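Side-chain contacts in versicolorin reductase (Brucella melitensis, PDB 4NIM), which probably catalyses NAD(P)(H)-dependent reduction of a carbonyl group or oxidation of an alcohol: residues N192-G197 with A242-E247; A235-A240 with V257-S262. All blocks are in the same frame, centred on the assembly; numbering follows the deposited sequence. Where two conformers were deposited one is given.

Contact 1: residues N192-G197 with A242-E247; sequences NSLNIG and AFLASE
Asn192 turns one side of its flat amide group toward Leu244. The methyl CD2 of Leu244 lies to that side of the amide plane, and its nearest approach is to CB of Asn192, at 4.2 Å. The polar atoms of the amide have partners of their own. Its OD1 accepts a hydrogen bond from the backbone N of Ala255. Its ND2 donates to the carbonyl O of Met252 and to a water 2.9 Å away. That water in turn donates to the backbone O of Leu244, at 2.7 Å. The buried amide thus has partners at both of its polar atoms, and the water joins strand to helix. Leu244 O has further, weak bonds from Ser249 OG and Arg190 NH2.

The two segments belong to a Rossmann-type fold, the core of short-chain dehydrogenases/reductases. Strand 190-196 lies in its parallel sheet. Helix 234-245 packs on the sheet as the crossover helix between strand 190-196 and strand 256-259, and the contact falls near the end of this helix.

The apolar part rests on Leu244. Its CG stands anti to its own carbonyl carbon (chi1 -62°), and chi2 of 171° extends CD1 toward the strand. CD1 lies 4.2 Å from CB of Leu194 and 4.3 Å from the backbone O of Ser193. The same leucine also touches Val149 of strand 147-153 and Met252. The CB of Ser193 points away from the helix, and its OG donates to OD1 of Asn195 over 2.7 Å, tilted 33° from the amide plane.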
loop_
_atom_site.group_PDB
_atom_site.type_symbol
_atom_site.label_atom_id
_atom_site.label_comp_id
_atom_site.label_asym_id
_atom_site.label_seq_id
_atom_site.Cartn_x
_atom_site.Cartn_y
_atom_site.Cartn_z
ATOM N N ASN A 192 7.046 0.276 6.959
ATOM C CA ASN A 192 7.462 -1.051 6.568
ATOM C C ASN A 192 6.847 -1.415 5.246
ATOM O O ASN A 192 5.821 -0.826 4.818
ATOM C CB ASN A 192 7.057 -2.066 7.618
ATOM C CG ASN A 192 7.814 -1.897 8.905
ATOM O OD1 ASN A 192 9.008 -2.175 8.992
ATOM N ND2 ASN A 192 7.100 -1.479 9.926
ATOM N N SER A 193 7.488 -2.372 4.582
ATOM C CA SER A 193 7.013 -2.826 3.292
ATOM C C SER A 193 6.662 -4.298 3.271
ATOM O O SER A 193 7.352 -5.106 3.862
ATOM C CB SER A 193 8.132 -2.573 2.228
ATOM O OG SER A 193 7.659 -3.003 0.965
ATOM N N LEU A 194 5.594 -4.623 2.561
ATOM C CA LEU A 194 5.214 -5.993 2.342
ATOM C C LEU A 194 5.316 -6.246 0.850
ATOM O O LEU A 194 4.618 -5.595 0.059
ATOM C CB LEU A 194 3.792 -6.268 2.864
ATOM C CG LEU A 194 3.419 -7.750 2.827
ATOM C CD1 LEU A 194 4.184 -8.531 3.884
ATOM C CD2 LEU A 194 1.906 -7.906 3.036
ATOM N N ASN A 195 6.203 -7.163 0.459
ATOM C CA ASN A 195 6.543 -7.307 -0.951
ATOM C C ASN A 195 5.871 -8.565 -1.472
ATOM O O ASN A 195 6.362 -9.677 -1.266
ATOM C CB ASN A 195 8.048 -7.339 -1.207
ATOM C CG ASN A 195 8.702 -5.992 -0.982
ATOM O OD1 ASN A 195 8.548 -5.400 0.091
ATOM N ND2 ASN A 195 9.474 -5.530 -1.967
ATOM N N ILE A 196 4.777 -8.368 -2.179
ATOM C CA ILE A 196 3.876 -9.469 -2.497
ATOM C C ILE A 196 4.058 -10.032 -3.879
ATOM O O ILE A 196 4.576 -9.385 -4.819
ATOM C CB ILE A 196 2.379 -9.089 -2.280
ATOM C CG1 ILE A 196 1.935 -7.943 -3.199
ATOM C CG2 ILE A 196 2.118 -8.751 -0.834
ATOM C CD1 ILE A 196 0.427 -7.758 -3.212
ATOM N N GLY A 197 3.710 -11.309 -3.976
ATOM C CA GLY A 197 3.564 -12.000 -5.252
ATOM C C GLY A 197 2.299 -11.573 -5.977
ATOM O O GLY A 197 1.691 -10.564 -5.643
ATOM N N ALA A 242 -2.061 -6.056 8.627
ATOM C CA ALA A 242 -2.485 -5.755 9.971
ATOM C C ALA A 242 -1.380 -5.901 11.027
ATOM O O ALA A 242 -1.238 -5.025 11.924
ATOM C CB ALA A 242 -3.714 -6.581 10.342
ATOM N N PHE A 243 -0.584 -6.966 10.917
ATOM C CA PHE A 243 0.544 -7.152 11.819
ATOM C C PHE A 243 1.428 -5.917 11.800
ATOM O O PHE A 243 1.729 -5.330 12.848
ATOM C CB PHE A 243 1.333 -8.427 11.481
ATOM C CG PHE A 243 2.700 -8.526 12.148
ATOM C CD1 PHE A 243 2.824 -8.852 13.500
ATOM C CD2 PHE A 243 3.865 -8.343 11.406
ATOM C CE1 PHE A 243 4.068 -8.974 14.106
ATOM C CE2 PHE A 243 5.121 -8.464 12.014
ATOM C CZ PHE A 243 5.219 -8.784 13.351
ATOM N N LEU A 244 1.817 -5.504 10.582
ATOM C CA LEU A 244 2.738 -4.408 10.399
ATOM C C LEU A 244 2.148 -3.062 10.779
ATOM O O LEU A 244 2.893 -2.180 11.172
ATOM C CB LEU A 244 3.236 -4.318 8.950
ATOM C CG LEU A 244 4.027 -5.519 8.438
ATOM C CD1 LEU A 244 4.285 -5.425 6.923
ATOM C CD2 LEU A 244 5.335 -5.592 9.197
ATOM N N ALA A 245 0.818 -2.949 10.713
ATOM C CA ALA A 245 0.110 -1.717 11.046
ATOM C C ALA A 245 -0.197 -1.575 12.503
ATOM O O ALA A 245 -0.562 -0.465 12.915
ATOM C CB ALA A 245 -1.200 -1.643 10.278
ATOM N N SER A 246 -0.011 -2.652 13.274
ATOM C CA SER A 246 -0.464 -2.755 14.666
ATOM C C SER A 246 0.703 -2.847 15.637
ATOM O O SER A 246 1.834 -3.043 15.232
ATOM C CB SER A 246 -1.289 -4.035 14.851
ATOM O OG SER A 246 -0.449 -5.182 14.829
ATOM N N GLU A 247 0.383 -2.747 16.931
ATOM C CA GLU A 247 1.346 -2.832 18.045
ATOM C C GLU A 247 2.026 -4.169 18.105
ATOM O O GLU A 247 3.062 -4.300 18.736
ATOM C CB GLU A 247 0.642 -2.570 19.423
HETATM O O HOH W 1 4.356 -0.487 9.627
#

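Contact 2: residues A235-A240 with V257-S262; sequences AKVARA and VNFDQS
Phe259 packs against Val237 and Ala240 where the last strand of a Rossmann-type sheet meets the helix that precedes it. Helix 234-245 is the crossover of the beta-alpha-beta unit that ends in strand 256-259, the outermost strand at this end of the sheet. The axes of helix 235-240 and strand 257-259 run nearly antiparallel, at 167°, with a closest approach of 11.0 Å.

Apolar packing carries the contact. The CG of Phe259 is anti to its backbone N (chi1 -166°), which sends the phenyl group toward the helix. Its two CE atoms, on either side of CZ, meet different residues. CE1 lies 3.8 Å from CG2 of Val237. CE2 lies 4.0 Å from CB of Ala240, which also comes to 4.2 Å of CD2. Residues one helical turn apart therefore receive one ring. Leu194 of the neighbouring strand touches Val237, Ala240 and Phe259, so the three share one neighbour. Val237 also touches Leu27 of helix 26-37.

A looser van der Waals approach comes from the backbone: O of Lys236 is 4.4 Å from CZ of Phe259. The long Lys236 side chain then leads away from the strand and lies against Arg239. CD of Lys236 sits 3.4 Å above the plane of the Arg239 guanidinium, over its centre.

The chain after the strand has hydrogen bonds of its own. Gln261 is the centre of an inverse gamma turn, and its OE1 accepts from Gly229 N. Across that turn, Ser262 OG donates to OD2 of Asp260 at 2.6 Å, on the anti side of the carboxylate and 23° out of its plane.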
loop_
_atom_site.group_PDB
_atom_site.type_symbol
_atom_site.label_atom_id
_atom_site.label_comp_id
_atom_site.label_asym_id
_atom_site.label_seq_id
_atom_site.Cartn_x
_atom_site.Cartn_y
_atom_site.Cartn_z
ATOM N N ALA A 235 -7.217 -11.848 1.584
ATOM C CA ALA A 235 -7.614 -11.900 2.996
ATOM C C ALA A 235 -6.397 -12.316 3.843
ATOM O O ALA A 235 -6.185 -11.790 4.929
ATOM C CB ALA A 235 -8.793 -12.836 3.225
ATOM N N LYS A 236 -5.544 -13.190 3.316
ATOM C CA LYS A 236 -4.335 -13.583 4.075
ATOM C C LYS A 236 -3.264 -12.518 4.005
ATOM O O LYS A 236 -2.602 -12.238 5.017
ATOM C CB LYS A 236 -3.800 -14.946 3.635
ATOM C CG LYS A 236 -4.844 -16.071 3.665
ATOM C CD LYS A 236 -5.624 -16.154 4.980
ATOM C CE LYS A 236 -6.679 -17.257 4.989
ATOM N NZ LYS A 236 -6.047 -18.559 4.683
ATOM N N VAL A 237 -3.105 -11.891 2.838
ATOM C CA VAL A 237 -2.201 -10.755 2.724
ATOM C C VAL A 237 -2.602 -9.644 3.714
ATOM O O VAL A 237 -1.752 -9.086 4.408
ATOM C CB VAL A 237 -2.127 -10.171 1.294
ATOM C CG1 VAL A 237 -1.158 -9.009 1.258
ATOM C CG2 VAL A 237 -1.707 -11.228 0.265
ATOM N N ALA A 238 -3.901 -9.383 3.826
ATOM C CA ALA A 238 -4.380 -8.379 4.779
ATOM C C ALA A 238 -3.915 -8.636 6.209
ATOM O O ALA A 238 -3.645 -7.704 6.942
ATOM C CB ALA A 238 -5.888 -8.243 4.715
ATOM N N ARG A 239 -3.803 -9.897 6.585
ATOM C CA ARG A 239 -3.344 -10.274 7.916
ATOM C C ARG A 239 -1.919 -9.832 8.178
ATOM O O ARG A 239 -1.613 -9.358 9.259
ATOM C CB ARG A 239 -3.544 -11.772 8.170
ATOM C CG ARG A 239 -5.037 -12.089 8.368
ATOM C CD ARG A 239 -5.331 -13.555 8.697
ATOM N NE ARG A 239 -4.328 -14.397 8.073
ATOM C CZ ARG A 239 -4.308 -15.732 8.103
ATOM N NH1 ARG A 239 -5.295 -16.422 8.692
ATOM N NH2 ARG A 239 -3.298 -16.356 7.502
ATOM N N ALA A 240 -1.064 -9.957 7.181
ATOM C CA ALA A 240 0.326 -9.516 7.306
ATOM C C ALA A 240 0.389 -7.993 7.396
ATOM O O ALA A 240 1.162 -7.424 8.161
ATOM C CB ALA A 240 1.126 -10.030 6.117
ATOM N N VAL A 257 9.552 -6.970 3.800
ATOM C CA VAL A 257 9.086 -8.290 4.149
ATOM C C VAL A 257 8.527 -8.974 2.889
ATOM O O VAL A 257 7.446 -8.616 2.367
ATOM C CB VAL A 257 7.992 -8.178 5.218
ATOM C CG1 VAL A 257 7.515 -9.541 5.669
ATOM C CG2 VAL A 257 8.493 -7.312 6.396
ATOM N N ASN A 258 9.237 -9.960 2.417
ATOM C CA ASN A 258 8.817 -10.710 1.224
ATOM C C ASN A 258 7.669 -11.624 1.568
ATOM O O ASN A 258 7.739 -12.380 2.529
ATOM C CB ASN A 258 9.949 -11.518 0.669
ATOM C CG ASN A 258 11.086 -10.661 0.185
ATOM O OD1 ASN A 258 12.101 -10.468 0.888
ATOM N ND2 ASN A 258 10.893 -10.046 -0.926
ATOM N N PHE A 259 6.650 -11.608 0.738
ATOM C CA PHE A 259 5.449 -12.378 0.974
ATOM C C PHE A 259 5.044 -13.068 -0.300
ATOM O O PHE A 259 4.300 -12.517 -1.084
ATOM C CB PHE A 259 4.333 -11.485 1.473
ATOM C CG PHE A 259 3.170 -12.237 2.057
ATOM C CD1 PHE A 259 2.151 -12.709 1.236
ATOM C CD2 PHE A 259 3.112 -12.520 3.405
ATOM C CE1 PHE A 259 1.064 -13.431 1.753
ATOM C CE2 PHE A 259 2.021 -13.221 3.948
ATOM C CZ PHE A 259 1.025 -13.711 3.110
ATOM N N ASP A 260 5.459 -14.314 -0.460
ATOM C CA ASP A 260 5.248 -15.042 -1.729
ATOM C C ASP A 260 5.805 -16.448 -1.585
ATOM O O ASP A 260 6.657 -16.685 -0.709
ATOM C CB ASP A 260 6.008 -14.344 -2.925
ATOM C CG ASP A 260 5.574 -14.877 -4.293
ATOM O OD1 ASP A 260 4.388 -15.208 -4.453
ATOM O OD2 ASP A 260 6.418 -14.991 -5.212
ATOM N N GLN A 261 5.356 -17.347 -2.457
ATOM C CA GLN A 261 5.955 -18.670 -2.578
ATOM C C GLN A 261 7.167 -18.662 -3.580
ATOM O O GLN A 261 7.253 -19.437 -4.511
ATOM C CB GLN A 261 4.917 -19.699 -2.928
ATOM C CG GLN A 261 3.981 -19.890 -1.731
ATOM C CD GLN A 261 2.978 -20.988 -1.895
ATOM O OE1 GLN A 261 2.378 -21.106 -2.970
ATOM N NE2 GLN A 261 2.752 -21.797 -0.810
ATOM N N SER A 262 8.085 -17.788 -3.300
ATOM C CA SER A 262 9.355 -17.660 -4.025
ATOM C C SER A 262 10.303 -16.924 -3.078
ATOM O O SER A 262 9.859 -16.353 -2.065
ATOM C CB SER A 262 9.175 -16.915 -5.320
ATOM O OG SER A 262 8.989 -15.491 -5.146
#

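Overall arrangement
Contacts 1 and 2 use successive parts of one helix, 234-245, against two neighbouring strands of one sheet; their centres lie about 8 Å apart. Their segments alternate along the chain. The strands are joined directly by probable backbone hydrogen bonds: Asn195 N to Val257 O at 2.7 Å, and Phe259 N to Asn195 O at 2.8 Å. Leu194 belongs to contact 1 and touches Val237, Ala240 and Phe259 of contact 2; its CD1 also packs 3.6 Å from Val257 O. Beyond the strands, Gly197 CA comes to 3.4 Å of Asp260 OD1. Residues 201-227, between strand 190-196 and helix 234-245, are not modelled; this is consistent with the mobile substrate-side loop of many family members.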